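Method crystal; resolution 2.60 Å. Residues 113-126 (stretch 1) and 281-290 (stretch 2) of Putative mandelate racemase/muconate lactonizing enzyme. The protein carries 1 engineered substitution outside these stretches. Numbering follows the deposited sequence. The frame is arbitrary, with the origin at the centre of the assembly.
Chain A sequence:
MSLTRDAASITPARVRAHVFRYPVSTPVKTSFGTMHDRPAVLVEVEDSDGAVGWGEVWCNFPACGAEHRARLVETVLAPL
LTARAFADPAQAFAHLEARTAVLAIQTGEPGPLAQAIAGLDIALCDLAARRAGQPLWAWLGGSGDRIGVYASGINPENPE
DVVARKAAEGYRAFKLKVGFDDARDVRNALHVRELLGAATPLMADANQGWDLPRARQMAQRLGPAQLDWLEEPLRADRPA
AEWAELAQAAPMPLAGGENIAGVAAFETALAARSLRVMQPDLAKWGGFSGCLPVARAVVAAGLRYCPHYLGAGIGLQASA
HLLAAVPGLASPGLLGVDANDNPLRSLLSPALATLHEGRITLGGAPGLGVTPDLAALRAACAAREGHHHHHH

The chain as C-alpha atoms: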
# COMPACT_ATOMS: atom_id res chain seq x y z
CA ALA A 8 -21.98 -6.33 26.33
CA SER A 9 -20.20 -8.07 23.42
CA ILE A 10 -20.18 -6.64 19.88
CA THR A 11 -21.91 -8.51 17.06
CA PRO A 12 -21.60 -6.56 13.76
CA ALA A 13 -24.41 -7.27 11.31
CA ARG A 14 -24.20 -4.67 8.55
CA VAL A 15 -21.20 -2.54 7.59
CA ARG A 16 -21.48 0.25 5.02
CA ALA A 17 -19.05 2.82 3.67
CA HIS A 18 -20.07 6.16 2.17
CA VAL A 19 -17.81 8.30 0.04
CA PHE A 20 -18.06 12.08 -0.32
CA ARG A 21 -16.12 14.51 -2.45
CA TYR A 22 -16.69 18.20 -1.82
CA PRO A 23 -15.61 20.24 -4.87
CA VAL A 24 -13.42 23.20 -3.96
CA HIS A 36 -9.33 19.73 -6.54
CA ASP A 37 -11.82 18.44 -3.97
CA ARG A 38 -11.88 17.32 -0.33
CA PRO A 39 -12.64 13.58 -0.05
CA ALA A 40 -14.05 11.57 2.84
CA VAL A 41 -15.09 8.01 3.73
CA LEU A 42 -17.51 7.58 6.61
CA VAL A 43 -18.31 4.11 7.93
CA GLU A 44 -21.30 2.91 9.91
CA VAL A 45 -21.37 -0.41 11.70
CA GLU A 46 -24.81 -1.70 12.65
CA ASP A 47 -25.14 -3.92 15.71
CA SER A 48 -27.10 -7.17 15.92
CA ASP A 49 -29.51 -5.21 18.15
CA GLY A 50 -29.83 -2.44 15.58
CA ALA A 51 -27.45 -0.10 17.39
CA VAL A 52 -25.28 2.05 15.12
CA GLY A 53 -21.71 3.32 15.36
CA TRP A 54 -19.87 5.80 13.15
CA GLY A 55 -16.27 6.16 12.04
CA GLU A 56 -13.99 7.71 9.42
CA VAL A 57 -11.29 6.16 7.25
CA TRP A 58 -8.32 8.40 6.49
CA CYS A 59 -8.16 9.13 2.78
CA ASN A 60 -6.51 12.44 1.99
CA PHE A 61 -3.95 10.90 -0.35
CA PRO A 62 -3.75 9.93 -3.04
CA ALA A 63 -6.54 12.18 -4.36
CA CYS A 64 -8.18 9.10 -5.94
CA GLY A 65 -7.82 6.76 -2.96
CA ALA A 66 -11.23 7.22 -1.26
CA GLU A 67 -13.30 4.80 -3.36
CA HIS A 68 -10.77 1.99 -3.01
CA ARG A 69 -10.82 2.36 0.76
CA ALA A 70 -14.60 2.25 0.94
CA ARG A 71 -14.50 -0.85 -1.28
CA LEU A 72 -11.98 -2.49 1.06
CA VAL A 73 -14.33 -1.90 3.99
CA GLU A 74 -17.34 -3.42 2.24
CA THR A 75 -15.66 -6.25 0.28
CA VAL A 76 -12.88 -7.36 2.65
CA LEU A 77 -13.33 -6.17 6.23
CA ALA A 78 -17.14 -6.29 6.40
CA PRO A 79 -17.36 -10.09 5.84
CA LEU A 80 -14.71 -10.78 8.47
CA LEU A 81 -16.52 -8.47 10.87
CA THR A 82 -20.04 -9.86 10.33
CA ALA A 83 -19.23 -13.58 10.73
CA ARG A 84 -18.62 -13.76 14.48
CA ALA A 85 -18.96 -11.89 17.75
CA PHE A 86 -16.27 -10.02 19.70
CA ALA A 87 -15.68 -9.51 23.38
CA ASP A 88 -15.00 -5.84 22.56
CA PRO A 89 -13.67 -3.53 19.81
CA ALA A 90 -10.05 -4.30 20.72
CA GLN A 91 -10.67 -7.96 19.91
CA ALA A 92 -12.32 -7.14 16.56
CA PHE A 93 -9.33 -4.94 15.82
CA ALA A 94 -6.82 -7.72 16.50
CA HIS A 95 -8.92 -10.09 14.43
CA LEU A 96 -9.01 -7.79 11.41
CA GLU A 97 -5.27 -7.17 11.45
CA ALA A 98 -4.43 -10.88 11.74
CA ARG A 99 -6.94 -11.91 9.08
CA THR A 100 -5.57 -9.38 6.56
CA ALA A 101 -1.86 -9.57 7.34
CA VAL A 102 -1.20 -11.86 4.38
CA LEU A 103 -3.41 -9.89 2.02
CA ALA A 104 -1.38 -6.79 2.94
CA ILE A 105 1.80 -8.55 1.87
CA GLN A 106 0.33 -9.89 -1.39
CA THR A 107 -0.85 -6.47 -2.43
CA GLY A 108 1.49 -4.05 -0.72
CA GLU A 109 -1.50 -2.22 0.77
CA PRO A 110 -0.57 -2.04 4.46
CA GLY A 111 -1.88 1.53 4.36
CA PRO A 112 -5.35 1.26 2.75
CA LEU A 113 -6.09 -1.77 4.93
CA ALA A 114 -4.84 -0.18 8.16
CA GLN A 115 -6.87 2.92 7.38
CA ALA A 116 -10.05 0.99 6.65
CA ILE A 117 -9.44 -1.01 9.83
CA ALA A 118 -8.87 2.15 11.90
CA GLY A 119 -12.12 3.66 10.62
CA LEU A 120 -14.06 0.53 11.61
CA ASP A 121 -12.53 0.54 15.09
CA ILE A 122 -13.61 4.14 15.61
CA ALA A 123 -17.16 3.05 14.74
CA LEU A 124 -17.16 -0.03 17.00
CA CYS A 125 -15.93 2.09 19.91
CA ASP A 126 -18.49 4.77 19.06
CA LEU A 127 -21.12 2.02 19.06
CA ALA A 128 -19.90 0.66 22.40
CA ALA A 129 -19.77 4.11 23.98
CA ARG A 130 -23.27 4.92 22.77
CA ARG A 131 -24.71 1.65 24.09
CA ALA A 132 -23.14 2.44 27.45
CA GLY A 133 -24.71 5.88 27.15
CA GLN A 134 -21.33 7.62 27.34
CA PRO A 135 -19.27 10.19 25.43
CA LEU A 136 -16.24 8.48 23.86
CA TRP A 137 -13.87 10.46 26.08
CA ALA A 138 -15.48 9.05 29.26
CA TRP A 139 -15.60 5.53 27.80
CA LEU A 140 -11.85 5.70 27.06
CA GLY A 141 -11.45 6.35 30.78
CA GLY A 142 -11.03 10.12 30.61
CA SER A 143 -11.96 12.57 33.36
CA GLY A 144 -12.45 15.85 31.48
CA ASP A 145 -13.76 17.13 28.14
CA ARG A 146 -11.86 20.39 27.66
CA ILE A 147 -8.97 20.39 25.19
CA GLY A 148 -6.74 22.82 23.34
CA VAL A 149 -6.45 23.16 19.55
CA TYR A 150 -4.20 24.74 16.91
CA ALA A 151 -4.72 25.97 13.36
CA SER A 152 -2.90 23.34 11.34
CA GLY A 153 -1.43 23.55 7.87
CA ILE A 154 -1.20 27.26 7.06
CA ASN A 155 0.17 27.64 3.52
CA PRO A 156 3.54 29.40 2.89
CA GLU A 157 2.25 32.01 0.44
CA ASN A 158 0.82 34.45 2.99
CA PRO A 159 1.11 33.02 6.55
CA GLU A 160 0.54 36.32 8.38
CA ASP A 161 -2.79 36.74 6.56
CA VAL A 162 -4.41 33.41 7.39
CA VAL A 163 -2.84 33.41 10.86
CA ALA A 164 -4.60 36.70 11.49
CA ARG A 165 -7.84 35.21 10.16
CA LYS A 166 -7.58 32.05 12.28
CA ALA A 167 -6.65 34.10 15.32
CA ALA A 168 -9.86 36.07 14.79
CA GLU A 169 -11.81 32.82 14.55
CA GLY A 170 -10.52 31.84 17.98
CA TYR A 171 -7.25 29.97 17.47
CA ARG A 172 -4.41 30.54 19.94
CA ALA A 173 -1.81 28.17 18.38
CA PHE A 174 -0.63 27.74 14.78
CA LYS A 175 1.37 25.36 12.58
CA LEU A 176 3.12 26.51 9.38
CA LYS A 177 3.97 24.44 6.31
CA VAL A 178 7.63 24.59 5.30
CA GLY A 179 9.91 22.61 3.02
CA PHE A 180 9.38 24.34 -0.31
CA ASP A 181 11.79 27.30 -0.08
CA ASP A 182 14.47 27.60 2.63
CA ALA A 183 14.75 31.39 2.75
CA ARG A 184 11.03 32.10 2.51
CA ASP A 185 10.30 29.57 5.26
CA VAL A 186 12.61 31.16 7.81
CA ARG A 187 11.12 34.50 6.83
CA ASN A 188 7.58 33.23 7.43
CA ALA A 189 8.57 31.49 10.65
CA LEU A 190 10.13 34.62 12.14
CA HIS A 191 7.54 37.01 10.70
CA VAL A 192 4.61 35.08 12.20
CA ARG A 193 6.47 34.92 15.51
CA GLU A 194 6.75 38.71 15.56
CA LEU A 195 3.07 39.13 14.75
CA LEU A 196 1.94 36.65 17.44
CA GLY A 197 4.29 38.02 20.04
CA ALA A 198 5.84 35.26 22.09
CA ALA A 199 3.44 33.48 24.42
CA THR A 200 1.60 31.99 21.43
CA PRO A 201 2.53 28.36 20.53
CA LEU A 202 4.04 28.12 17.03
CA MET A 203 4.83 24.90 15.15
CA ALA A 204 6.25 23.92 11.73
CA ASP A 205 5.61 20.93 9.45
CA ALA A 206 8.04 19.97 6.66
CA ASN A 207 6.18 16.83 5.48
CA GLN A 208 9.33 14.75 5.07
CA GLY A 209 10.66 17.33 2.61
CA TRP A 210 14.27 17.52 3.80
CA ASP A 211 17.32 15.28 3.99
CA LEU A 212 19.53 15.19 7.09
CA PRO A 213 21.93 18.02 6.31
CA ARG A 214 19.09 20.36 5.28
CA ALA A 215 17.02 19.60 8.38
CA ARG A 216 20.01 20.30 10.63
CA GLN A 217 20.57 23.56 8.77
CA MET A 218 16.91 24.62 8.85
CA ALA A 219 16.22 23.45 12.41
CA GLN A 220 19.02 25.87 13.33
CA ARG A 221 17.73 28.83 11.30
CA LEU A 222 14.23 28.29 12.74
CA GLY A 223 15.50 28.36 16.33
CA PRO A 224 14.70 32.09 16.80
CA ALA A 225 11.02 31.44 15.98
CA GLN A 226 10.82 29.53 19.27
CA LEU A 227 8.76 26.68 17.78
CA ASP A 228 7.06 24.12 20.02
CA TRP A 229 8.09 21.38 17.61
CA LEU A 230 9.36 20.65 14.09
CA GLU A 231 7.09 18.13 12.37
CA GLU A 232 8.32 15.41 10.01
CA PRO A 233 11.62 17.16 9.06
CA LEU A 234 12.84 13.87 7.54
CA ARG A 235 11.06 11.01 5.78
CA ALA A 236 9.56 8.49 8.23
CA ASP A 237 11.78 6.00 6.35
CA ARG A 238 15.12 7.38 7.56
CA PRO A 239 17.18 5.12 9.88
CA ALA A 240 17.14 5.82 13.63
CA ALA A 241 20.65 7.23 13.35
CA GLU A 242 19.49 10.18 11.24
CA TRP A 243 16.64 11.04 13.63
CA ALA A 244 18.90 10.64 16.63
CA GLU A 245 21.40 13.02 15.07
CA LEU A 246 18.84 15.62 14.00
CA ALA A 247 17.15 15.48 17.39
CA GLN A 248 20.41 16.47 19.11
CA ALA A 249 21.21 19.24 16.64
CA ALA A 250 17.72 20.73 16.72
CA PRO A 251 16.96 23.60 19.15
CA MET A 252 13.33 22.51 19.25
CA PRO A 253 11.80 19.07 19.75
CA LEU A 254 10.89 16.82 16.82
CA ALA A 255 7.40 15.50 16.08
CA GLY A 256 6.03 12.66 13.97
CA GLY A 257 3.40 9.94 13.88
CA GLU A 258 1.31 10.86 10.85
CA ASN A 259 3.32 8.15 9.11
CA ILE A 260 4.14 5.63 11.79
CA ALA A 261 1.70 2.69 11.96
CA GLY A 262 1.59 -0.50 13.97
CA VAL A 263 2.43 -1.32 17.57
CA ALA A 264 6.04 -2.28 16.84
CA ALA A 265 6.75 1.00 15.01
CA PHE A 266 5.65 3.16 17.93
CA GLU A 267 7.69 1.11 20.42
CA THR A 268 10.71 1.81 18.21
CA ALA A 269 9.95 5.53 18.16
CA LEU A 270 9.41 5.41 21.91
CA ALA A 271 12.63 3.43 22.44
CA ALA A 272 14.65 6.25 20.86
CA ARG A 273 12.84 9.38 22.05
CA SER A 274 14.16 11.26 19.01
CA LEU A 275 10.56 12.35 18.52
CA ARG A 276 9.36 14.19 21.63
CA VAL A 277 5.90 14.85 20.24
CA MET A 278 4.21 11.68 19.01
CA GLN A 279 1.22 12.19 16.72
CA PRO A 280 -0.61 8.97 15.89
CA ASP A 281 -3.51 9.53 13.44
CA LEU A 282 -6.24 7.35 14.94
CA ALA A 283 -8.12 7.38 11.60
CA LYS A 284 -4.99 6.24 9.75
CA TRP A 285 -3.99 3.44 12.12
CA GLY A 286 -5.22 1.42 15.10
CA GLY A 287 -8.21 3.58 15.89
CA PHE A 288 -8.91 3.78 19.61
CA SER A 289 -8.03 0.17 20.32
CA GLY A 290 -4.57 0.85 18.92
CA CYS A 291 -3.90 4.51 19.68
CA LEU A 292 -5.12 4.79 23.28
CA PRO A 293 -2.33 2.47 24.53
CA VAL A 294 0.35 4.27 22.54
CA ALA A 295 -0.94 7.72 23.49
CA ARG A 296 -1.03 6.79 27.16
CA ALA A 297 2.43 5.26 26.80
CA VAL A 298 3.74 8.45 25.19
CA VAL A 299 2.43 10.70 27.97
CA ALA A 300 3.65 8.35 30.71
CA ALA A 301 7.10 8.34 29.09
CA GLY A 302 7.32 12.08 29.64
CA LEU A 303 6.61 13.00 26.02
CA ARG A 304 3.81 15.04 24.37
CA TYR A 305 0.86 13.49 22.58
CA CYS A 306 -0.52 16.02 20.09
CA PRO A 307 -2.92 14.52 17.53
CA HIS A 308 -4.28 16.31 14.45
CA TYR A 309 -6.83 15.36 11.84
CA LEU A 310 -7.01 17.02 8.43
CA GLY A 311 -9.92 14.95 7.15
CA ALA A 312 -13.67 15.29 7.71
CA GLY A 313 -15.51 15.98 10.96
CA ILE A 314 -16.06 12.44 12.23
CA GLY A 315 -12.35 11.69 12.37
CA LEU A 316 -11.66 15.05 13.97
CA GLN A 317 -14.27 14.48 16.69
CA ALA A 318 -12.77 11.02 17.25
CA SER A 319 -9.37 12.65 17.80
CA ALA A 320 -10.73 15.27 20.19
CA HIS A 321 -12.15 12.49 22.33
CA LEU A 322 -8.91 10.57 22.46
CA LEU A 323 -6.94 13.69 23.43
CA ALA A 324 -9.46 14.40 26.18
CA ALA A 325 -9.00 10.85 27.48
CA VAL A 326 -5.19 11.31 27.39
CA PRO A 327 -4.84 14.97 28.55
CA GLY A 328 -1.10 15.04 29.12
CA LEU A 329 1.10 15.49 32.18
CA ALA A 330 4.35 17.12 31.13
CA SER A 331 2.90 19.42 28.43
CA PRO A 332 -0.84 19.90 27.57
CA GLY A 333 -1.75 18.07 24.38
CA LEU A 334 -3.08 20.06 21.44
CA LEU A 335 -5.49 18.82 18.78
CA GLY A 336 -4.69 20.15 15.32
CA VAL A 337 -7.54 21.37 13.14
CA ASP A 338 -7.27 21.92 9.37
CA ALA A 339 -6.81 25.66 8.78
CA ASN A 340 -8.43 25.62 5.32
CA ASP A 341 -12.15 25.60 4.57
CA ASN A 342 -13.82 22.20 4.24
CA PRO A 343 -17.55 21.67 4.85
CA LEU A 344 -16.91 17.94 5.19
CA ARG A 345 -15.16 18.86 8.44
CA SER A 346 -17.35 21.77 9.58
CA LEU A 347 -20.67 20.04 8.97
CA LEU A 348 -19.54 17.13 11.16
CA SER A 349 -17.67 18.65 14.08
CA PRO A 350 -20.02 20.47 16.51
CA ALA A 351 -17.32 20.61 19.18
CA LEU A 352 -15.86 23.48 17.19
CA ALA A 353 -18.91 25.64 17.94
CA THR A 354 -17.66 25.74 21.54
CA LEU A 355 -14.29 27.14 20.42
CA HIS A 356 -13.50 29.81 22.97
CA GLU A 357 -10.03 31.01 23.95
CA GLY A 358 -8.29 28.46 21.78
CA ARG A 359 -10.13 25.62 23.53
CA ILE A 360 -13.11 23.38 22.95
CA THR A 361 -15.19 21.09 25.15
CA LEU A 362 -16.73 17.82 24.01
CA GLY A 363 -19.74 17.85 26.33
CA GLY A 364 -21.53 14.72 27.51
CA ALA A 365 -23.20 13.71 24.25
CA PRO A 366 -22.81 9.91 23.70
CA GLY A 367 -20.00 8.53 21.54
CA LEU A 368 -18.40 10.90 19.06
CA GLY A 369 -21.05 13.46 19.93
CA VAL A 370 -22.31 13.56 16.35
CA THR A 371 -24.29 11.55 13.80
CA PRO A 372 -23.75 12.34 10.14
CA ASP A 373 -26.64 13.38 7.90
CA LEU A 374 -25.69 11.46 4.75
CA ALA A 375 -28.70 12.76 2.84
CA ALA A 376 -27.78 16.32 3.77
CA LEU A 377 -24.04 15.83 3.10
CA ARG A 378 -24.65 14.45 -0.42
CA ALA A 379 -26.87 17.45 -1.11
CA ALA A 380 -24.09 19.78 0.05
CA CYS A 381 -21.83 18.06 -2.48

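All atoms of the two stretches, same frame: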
# COMPACT_ATOMS: atom_id res chain seq x y z
N LEU A 113 -5.51 -0.83 3.97
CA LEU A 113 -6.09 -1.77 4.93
C LEU A 113 -6.06 -1.25 6.36
O LEU A 113 -7.05 -1.35 7.08
CB LEU A 113 -5.37 -3.11 4.85
CG LEU A 113 -5.67 -3.99 3.64
CD1 LEU A 113 -4.57 -5.03 3.49
CD2 LEU A 113 -7.04 -4.65 3.81
N ALA A 114 -4.92 -0.71 6.80
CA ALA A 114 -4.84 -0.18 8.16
C ALA A 114 -5.87 0.92 8.36
O ALA A 114 -6.56 0.98 9.39
CB ALA A 114 -3.46 0.35 8.43
N GLN A 115 -5.96 1.79 7.36
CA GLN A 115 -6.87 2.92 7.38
C GLN A 115 -8.33 2.46 7.46
O GLN A 115 -9.11 2.94 8.30
CB GLN A 115 -6.63 3.78 6.14
CG GLN A 115 -5.39 4.67 6.26
CD GLN A 115 -4.51 4.69 5.01
OE1 GLN A 115 -5.00 4.82 3.88
NE2 GLN A 115 -3.21 4.57 5.21
N ALA A 116 -8.69 1.51 6.61
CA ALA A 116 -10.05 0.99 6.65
C ALA A 116 -10.29 0.37 8.02
O ALA A 116 -11.36 0.55 8.61
CB ALA A 116 -10.26 -0.04 5.55
N ILE A 117 -9.31 -0.36 8.53
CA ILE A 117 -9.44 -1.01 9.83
C ILE A 117 -9.60 0.05 10.92
O ILE A 117 -10.47 -0.07 11.78
CB ILE A 117 -8.23 -1.94 10.12
CG1 ILE A 117 -8.32 -3.19 9.23
CG2 ILE A 117 -8.23 -2.37 11.58
CD1 ILE A 117 -7.23 -4.25 9.48
N ALA A 118 -8.78 1.09 10.89
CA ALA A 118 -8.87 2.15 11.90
C ALA A 118 -10.27 2.80 11.89
O ALA A 118 -10.85 3.04 12.95
CB ALA A 118 -7.79 3.21 11.65
N GLY A 119 -10.80 3.08 10.71
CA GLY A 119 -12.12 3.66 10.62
C GLY A 119 -13.19 2.78 11.26
O GLY A 119 -14.09 3.28 11.94
N LEU A 120 -13.10 1.47 11.03
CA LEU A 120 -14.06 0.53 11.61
C LEU A 120 -13.92 0.40 13.12
O LEU A 120 -14.90 0.11 13.81
CB LEU A 120 -13.94 -0.85 10.95
CG LEU A 120 -14.59 -0.94 9.57
CD1 LEU A 120 -14.34 -2.30 8.95
CD2 LEU A 120 -16.08 -0.69 9.73
N ASP A 121 -12.71 0.62 13.65
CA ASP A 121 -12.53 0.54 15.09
C ASP A 121 -13.19 1.75 15.75
O ASP A 121 -13.82 1.65 16.80
CB ASP A 121 -11.05 0.49 15.47
CG ASP A 121 -10.84 0.16 16.95
OD1 ASP A 121 -10.56 1.09 17.75
OD2 ASP A 121 -10.98 -1.04 17.31
N ILE A 122 -13.03 2.91 15.11
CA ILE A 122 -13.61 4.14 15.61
C ILE A 122 -15.13 3.98 15.71
O ILE A 122 -15.76 4.49 16.64
CB ILE A 122 -13.28 5.34 14.67
CG1 ILE A 122 -11.80 5.71 14.81
CG2 ILE A 122 -14.19 6.51 14.99
CD1 ILE A 122 -11.35 6.80 13.85
N ALA A 123 -15.72 3.27 14.75
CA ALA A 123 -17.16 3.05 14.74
C ALA A 123 -17.61 2.03 15.79
O ALA A 123 -18.68 2.19 16.40
CB ALA A 123 -17.61 2.61 13.35
N LEU A 124 -16.82 0.98 16.00
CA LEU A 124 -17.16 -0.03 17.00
C LEU A 124 -17.06 0.56 18.40
O LEU A 124 -17.85 0.21 19.29
CB LEU A 124 -16.25 -1.25 16.86
CG LEU A 124 -16.54 -2.13 15.65
CD1 LEU A 124 -15.48 -3.21 15.53
CD2 LEU A 124 -17.92 -2.74 15.78
N CYS A 125 -16.09 1.44 18.61
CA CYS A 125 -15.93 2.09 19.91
C CYS A 125 -17.05 3.10 20.10
O CYS A 125 -17.57 3.26 21.21
CB CYS A 125 -14.58 2.80 20.00
SG CYS A 125 -13.19 1.70 20.17
N ASP A 126 -17.41 3.79 19.03
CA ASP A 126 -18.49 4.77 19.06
C ASP A 126 -19.77 4.01 19.42
O ASP A 126 -20.56 4.45 20.26
CB ASP A 126 -18.60 5.45 17.68
CG ASP A 126 -19.74 6.44 17.60
OD1 ASP A 126 -19.79 7.38 18.43
OD2 ASP A 126 -20.59 6.28 16.70
N ASP A 281 -2.25 9.15 14.09
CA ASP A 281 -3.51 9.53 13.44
C ASP A 281 -4.48 8.37 13.62
O ASP A 281 -4.48 7.42 12.84
CB ASP A 281 -3.28 9.79 11.95
CG ASP A 281 -4.46 10.45 11.28
OD1 ASP A 281 -5.61 10.13 11.65
OD2 ASP A 281 -4.24 11.29 10.38
N LEU A 282 -5.32 8.44 14.64
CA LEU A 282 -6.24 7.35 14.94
C LEU A 282 -7.13 6.91 13.78
O LEU A 282 -7.63 5.79 13.80
CB LEU A 282 -7.06 7.68 16.20
CG LEU A 282 -8.55 7.95 16.12
CD1 LEU A 282 -9.11 8.02 17.52
CD2 LEU A 282 -8.80 9.25 15.38
N ALA A 283 -7.31 7.76 12.77
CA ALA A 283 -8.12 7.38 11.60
C ALA A 283 -7.24 6.72 10.52
O ALA A 283 -7.74 6.13 9.56
CB ALA A 283 -8.83 8.59 11.03
N LYS A 284 -5.93 6.83 10.69
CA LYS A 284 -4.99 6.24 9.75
C LYS A 284 -4.60 4.86 10.24
O LYS A 284 -4.51 3.92 9.44
CB LYS A 284 -3.75 7.13 9.62
CG LYS A 284 -3.42 7.53 8.19
CD LYS A 284 -2.23 8.48 8.15
CE LYS A 284 -1.63 8.52 6.77
NZ LYS A 284 -0.30 9.19 6.76
N TRP A 285 -4.36 4.73 11.54
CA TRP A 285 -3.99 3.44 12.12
C TRP A 285 -4.48 3.16 13.55
O TRP A 285 -4.58 4.05 14.40
CB TRP A 285 -2.46 3.25 12.11
CG TRP A 285 -2.08 1.97 12.79
CD1 TRP A 285 -2.11 0.71 12.25
CD2 TRP A 285 -1.78 1.79 14.18
NE1 TRP A 285 -1.86 -0.24 13.22
CE2 TRP A 285 -1.65 0.39 14.42
CE3 TRP A 285 -1.62 2.67 15.26
CZ2 TRP A 285 -1.37 -0.14 15.68
CZ3 TRP A 285 -1.33 2.15 16.53
CH2 TRP A 285 -1.21 0.75 16.72
N GLY A 286 -4.79 1.88 13.79
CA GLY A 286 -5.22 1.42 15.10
C GLY A 286 -6.54 1.87 15.67
O GLY A 286 -7.18 1.12 16.42
N GLY A 287 -6.97 3.09 15.34
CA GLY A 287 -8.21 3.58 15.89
C GLY A 287 -7.99 3.76 17.38
O GLY A 287 -6.86 4.00 17.81
N PHE A 288 -9.04 3.63 18.17
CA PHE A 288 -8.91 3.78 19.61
C PHE A 288 -8.19 2.58 20.21
O PHE A 288 -7.24 2.71 20.99
CB PHE A 288 -10.28 3.94 20.25
CG PHE A 288 -10.96 5.23 19.93
CD1 PHE A 288 -10.43 6.44 20.40
CD2 PHE A 288 -12.13 5.25 19.18
CE1 PHE A 288 -11.07 7.65 20.15
CE2 PHE A 288 -12.78 6.45 18.92
CZ PHE A 288 -12.25 7.66 19.40
N SER A 289 -8.63 1.39 19.82
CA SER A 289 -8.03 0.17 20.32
C SER A 289 -6.50 0.23 20.21
O SER A 289 -5.79 -0.18 21.13
CB SER A 289 -8.56 -1.02 19.53
OG SER A 289 -9.97 -1.01 19.54
N GLY A 290 -6.00 0.76 19.10
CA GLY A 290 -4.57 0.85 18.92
C GLY A 290 -3.90 2.10 19.48
O GLY A 290 -2.87 2.01 20.15
O HOH W 1 -5.11 0.09 11.89

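A regular helix, 113-126, packs against a segment that runs from a loop into the start of a second helix, and together they bury 589 Å². Small residues set the spacing. The CA atoms of Ala 118 and Gly 287 lie 4.3 Å apart, and Ala 118 points its methyl straight at the loop backbone, with CB 3.4 Å from Leu 282 O. Gly 287 has positive phi, which favours glycine, and an ideal CB there would sit 2.7 Å from Asp 121 CB, a clash. Nearby, Gln 115 CA approaches Lys 284 O at 3.3 Å in a CA-H...O contact.

Asp 121 is the polar anchor. With chi1 in t, its carboxylate extends toward the first turn of the second helix, where both oxygens find partners on Ser 289: the backbone N of Ser 289 donates to Asp 121 OD1 at 2.8 Å and nearly straight, while OG of Ser 289, placed by an m rotamer, donates to Asp 121 OD2 at a very short 2.4 Å. A short acid thus serves a backbone amide and a hydroxyl from one residue.

Apolar side chains pack to one side of this pair. Ile 122 leaves its backbone sideways, but its m,t conformation carries CD1 forward to 3.8 Å from CG of Leu 282, whose own chi1 of 112° lies between wells. The CG2 branch of Ile 122 instead meets CE2 of Phe 288 at 4.2 Å. Phe 288, chi1 m, also brings CD2 within 3.6 Å of Cys 125 CB, which points toward the second stretch.

Toward the other end, Ala 114 CB meets the edge of the Trp 285 ring, 4.1 Å from CD1. A water there bridges the backbones, donating to Ala 114 O at 3.0 Å and accepting from Gly 286 N at 2.6 Å.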